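Local atomic coordinates of SAM dependent methyltransferase (Agrobacterium tumefaciens, PDB entry 2IGT), a protein that binds S-adenosylmethionine and probably transfers its methyl group to an acceptor substrate. Residues A[162-167]-A[188-193]. Sequence-based numbering, arbitrary orientation.
With SAM (S-adenosylmethionine), chain D; ACY (acetic acid), chain G; FMT (formic acid), chain I.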
loop_
_atom_site.group_PDB
_atom_site.type_symbol
_atom_site.label_atom_id
_atom_site.label_comp_id
_atom_site.label_asym_id
_atom_site.label_seq_id
_atom_site.Cartn_x
_atom_site.Cartn_y
_atom_site.Cartn_z
ATOM N N GLY A 162 -10.586 -18.801 6.053
ATOM C CA GLY A 162 -11.941 -19.195 5.653
ATOM C C GLY A 162 -12.534 -18.488 4.436
ATOM O O GLY A 162 -13.535 -18.952 3.888
ATOM N N TYR A 163 -11.931 -17.370 4.023
ATOM C CA TYR A 163 -12.324 -16.710 2.764
ATOM C C TYR A 163 -13.818 -16.319 2.825
ATOM O O TYR A 163 -14.251 -15.745 3.831
ATOM C CB TYR A 163 -11.982 -17.637 1.579
ATOM C CG TYR A 163 -12.189 -17.071 0.195
ATOM C CD1 TYR A 163 -11.693 -15.815 -0.149
ATOM C CD2 TYR A 163 -12.858 -17.818 -0.790
ATOM C CE1 TYR A 163 -11.857 -15.301 -1.444
ATOM C CE2 TYR A 163 -13.035 -17.307 -2.085
ATOM C CZ TYR A 163 -12.519 -16.058 -2.406
ATOM O OH TYR A 163 -12.673 -15.514 -3.678
ATOM N N THR A 164 -14.615 -16.654 1.804
ATOM C CA THR A 164 -16.010 -16.241 1.793
ATOM C C THR A 164 -16.899 -17.151 2.646
ATOM O O THR A 164 -18.100 -16.943 2.704
ATOM C CB THR A 164 -16.558 -16.144 0.360
ATOM O OG1 THR A 164 -16.403 -17.415 -0.295
ATOM C CG2 THR A 164 -15.830 -15.009 -0.452
ATOM N N GLY A 165 -16.297 -18.158 3.286
ATOM C CA GLY A 165 -16.951 -18.907 4.364
ATOM C C GLY A 165 -18.039 -19.891 3.989
ATOM O O GLY A 165 -18.838 -20.253 4.841
ATOM N N VAL A 166 -18.055 -20.390 2.755
ATOM C CA VAL A 166 -19.101 -21.365 2.400
ATOM C C VAL A 166 -18.988 -22.634 3.279
ATOM O O VAL A 166 -20.001 -23.169 3.732
ATOM C CB VAL A 166 -19.125 -21.697 0.892
ATOM C CG1 VAL A 166 -20.149 -22.825 0.588
ATOM C CG2 VAL A 166 -19.505 -20.460 0.122
ATOM N N ALA A 167 -17.761 -23.078 3.573
ATOM C CA ALA A 167 -17.597 -24.231 4.495
ATOM C C ALA A 167 -18.160 -23.915 5.880
ATOM O O ALA A 167 -18.756 -24.778 6.541
ATOM C CB ALA A 167 -16.123 -24.656 4.597
ATOM N N ILE A 188 -13.952 -11.123 5.730
ATOM C CA ILE A 188 -14.890 -11.414 6.836
ATOM C C ILE A 188 -16.234 -10.775 6.487
ATOM O O ILE A 188 -17.277 -11.386 6.675
ATOM C CB ILE A 188 -14.391 -10.908 8.217
ATOM C CG1 ILE A 188 -13.161 -11.701 8.720
ATOM C CG2 ILE A 188 -15.524 -10.918 9.258
ATOM C CD1 ILE A 188 -13.419 -13.139 9.057
ATOM N N GLY A 189 -16.195 -9.535 5.989
ATOM C CA GLY A 189 -17.417 -8.836 5.584
ATOM C C GLY A 189 -18.200 -9.587 4.516
ATOM O O GLY A 189 -19.415 -9.691 4.601
ATOM N N TRP A 190 -17.501 -10.125 3.524
ATOM C CA TRP A 190 -18.120 -10.950 2.480
ATOM C C TRP A 190 -18.767 -12.209 3.053
ATOM O O TRP A 190 -19.873 -12.577 2.662
ATOM C CB TRP A 190 -17.054 -11.407 1.462
ATOM C CG TRP A 190 -16.472 -10.317 0.636
ATOM C CD1 TRP A 190 -17.011 -9.083 0.371
ATOM C CD2 TRP A 190 -15.242 -10.388 -0.101
ATOM N NE1 TRP A 190 -16.169 -8.373 -0.470
ATOM C CE2 TRP A 190 -15.078 -9.154 -0.766
ATOM C CE3 TRP A 190 -14.251 -11.375 -0.241
ATOM C CZ2 TRP A 190 -13.963 -8.881 -1.574
ATOM C CZ3 TRP A 190 -13.141 -11.101 -1.043
ATOM C CH2 TRP A 190 -13.011 -9.858 -1.691
ATOM N N ALA A 191 -18.055 -12.882 3.958
ATOM C CA ALA A 191 -18.569 -14.092 4.581
ATOM C C ALA A 191 -19.851 -13.794 5.367
ATOM O O ALA A 191 -20.829 -14.552 5.298
ATOM C CB ALA A 191 -17.489 -14.732 5.472
ATOM N N LYS A 192 -19.840 -12.691 6.113
ATOM C CA LYS A 192 -21.017 -12.242 6.871
ATOM C C LYS A 192 -22.205 -11.939 5.956
ATOM O O LYS A 192 -23.349 -12.286 6.277
ATOM C CB LYS A 192 -20.666 -11.008 7.716
ATOM C CG LYS A 192 -19.796 -11.320 8.938
ATOM C CD LYS A 192 -19.459 -10.036 9.691
ATOM C CE LYS A 192 -18.597 -10.304 10.903
ATOM N NZ LYS A 192 -18.224 -9.033 11.576
ATOM N N GLU A 193 -21.941 -11.279 4.827
ATOM C CA GLU A 193 -22.964 -11.081 3.806
ATOM C C GLU A 193 -23.580 -12.415 3.366
ATOM O O GLU A 193 -24.793 -12.496 3.211
ATOM C CB GLU A 193 -22.410 -10.343 2.585
ATOM C CG GLU A 193 -22.288 -8.853 2.756
ATOM C CD GLU A 193 -21.789 -8.179 1.497
ATOM O OE1 GLU A 193 -22.453 -8.314 0.452
ATOM O OE2 GLU A 193 -20.716 -7.527 1.554
HETATM N N SAM D . -6.463 -20.829 -0.344
HETATM C CA SAM D . -6.892 -20.278 -1.659
HETATM C C SAM D . -5.643 -19.902 -2.478
HETATM O O SAM D . -4.490 -19.964 -2.012
HETATM O OXT SAM D . -5.772 -19.544 -3.656
HETATM C CB SAM D . -7.855 -19.083 -1.472
HETATM C CG SAM D . -7.221 -17.712 -1.131
HETATM S SD SAM D . -6.406 -17.671 0.511
HETATM C CE SAM D . -5.789 -19.314 0.813
HETATM C "C5'" SAM D . -7.859 -17.848 1.578
HETATM C "C4'" SAM D . -7.958 -16.751 2.623
HETATM O "O4'" SAM D . -6.762 -16.697 3.381
HETATM C "C3'" SAM D . -8.117 -15.328 2.075
HETATM O "O3'" SAM D . -9.445 -14.886 2.305
HETATM C "C2'" SAM D . -7.089 -14.460 2.817
HETATM O "O2'" SAM D . -7.617 -13.256 3.341
HETATM C "C1'" SAM D . -6.698 -15.412 3.961
HETATM N N9 SAM D . -5.372 -15.224 4.544
HETATM C C8 SAM D . -4.173 -14.951 3.911
HETATM N N7 SAM D . -3.199 -14.900 4.840
HETATM C C5 SAM D . -3.745 -15.129 6.067
HETATM C C6 SAM D . -3.211 -15.152 7.361
HETATM N N6 SAM D . -1.918 -14.958 7.572
HETATM N N1 SAM D . -4.047 -15.445 8.435
HETATM C C2 SAM D . -5.389 -15.637 8.218
HETATM N N3 SAM D . -5.938 -15.582 6.943
HETATM C C4 SAM D . -5.117 -15.318 5.885
HETATM C C ACY G . -16.696 -7.076 8.996
HETATM O O ACY G . -17.799 -7.608 9.178
HETATM O OXT ACY G . -15.720 -7.280 9.749
HETATM C CH3 ACY G . -16.562 -6.152 7.820
HETATM C C FMT I . -12.690 -18.321 -6.360
HETATM O O1 FMT I . -13.193 -17.441 -5.659
HETATM O O2 FMT I . -12.728 -18.361 -7.591
#
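Y163 brings its CE1 to the edge of the W190 indole, 4.4 Å from CZ3 and near the indole plane. One face of the tyrosine ring carries T164 CG2 over its centre, 3.8 Å above the plane, a CH-pi contact between sequence neighbours. At its edges lie O3' of S-adenosylmethionine, 3.5 Å from CD1, and formic acid, probably from the crystallisation liquor, hydrogen-bonded by OH. With CG anti to the backbone N (chi1 -174°), the Y163 ring reaches both the cofactor ribose and the indole edge. The T164 methyl also meets W190, CG2 to CE3 at 4.0 Å, while OG1 turns to a hydrogen bond with G132 O. Beyond the rings, backbone meets backbone: A191 CA offers its hydrogen to T164 O (3.4 Å, 144° at H), and that carbonyl also accepts a hydrogen bond from N194 ND2. G165, the N-cap of helix 166-173, closes a type II' turn from G162. As in Rossmann-like methyltransferases, the loop after strand 156-160 borders the cofactor; helix 185-198 packs against its flank. No classical hydrogen bond joins the two segments, so apolar contact and the weak CA-H...O interaction carry their junction, while D182, bonded through OD2 to Y163 N and through OD1 to the cofactor, ties this loop's position to the ligand.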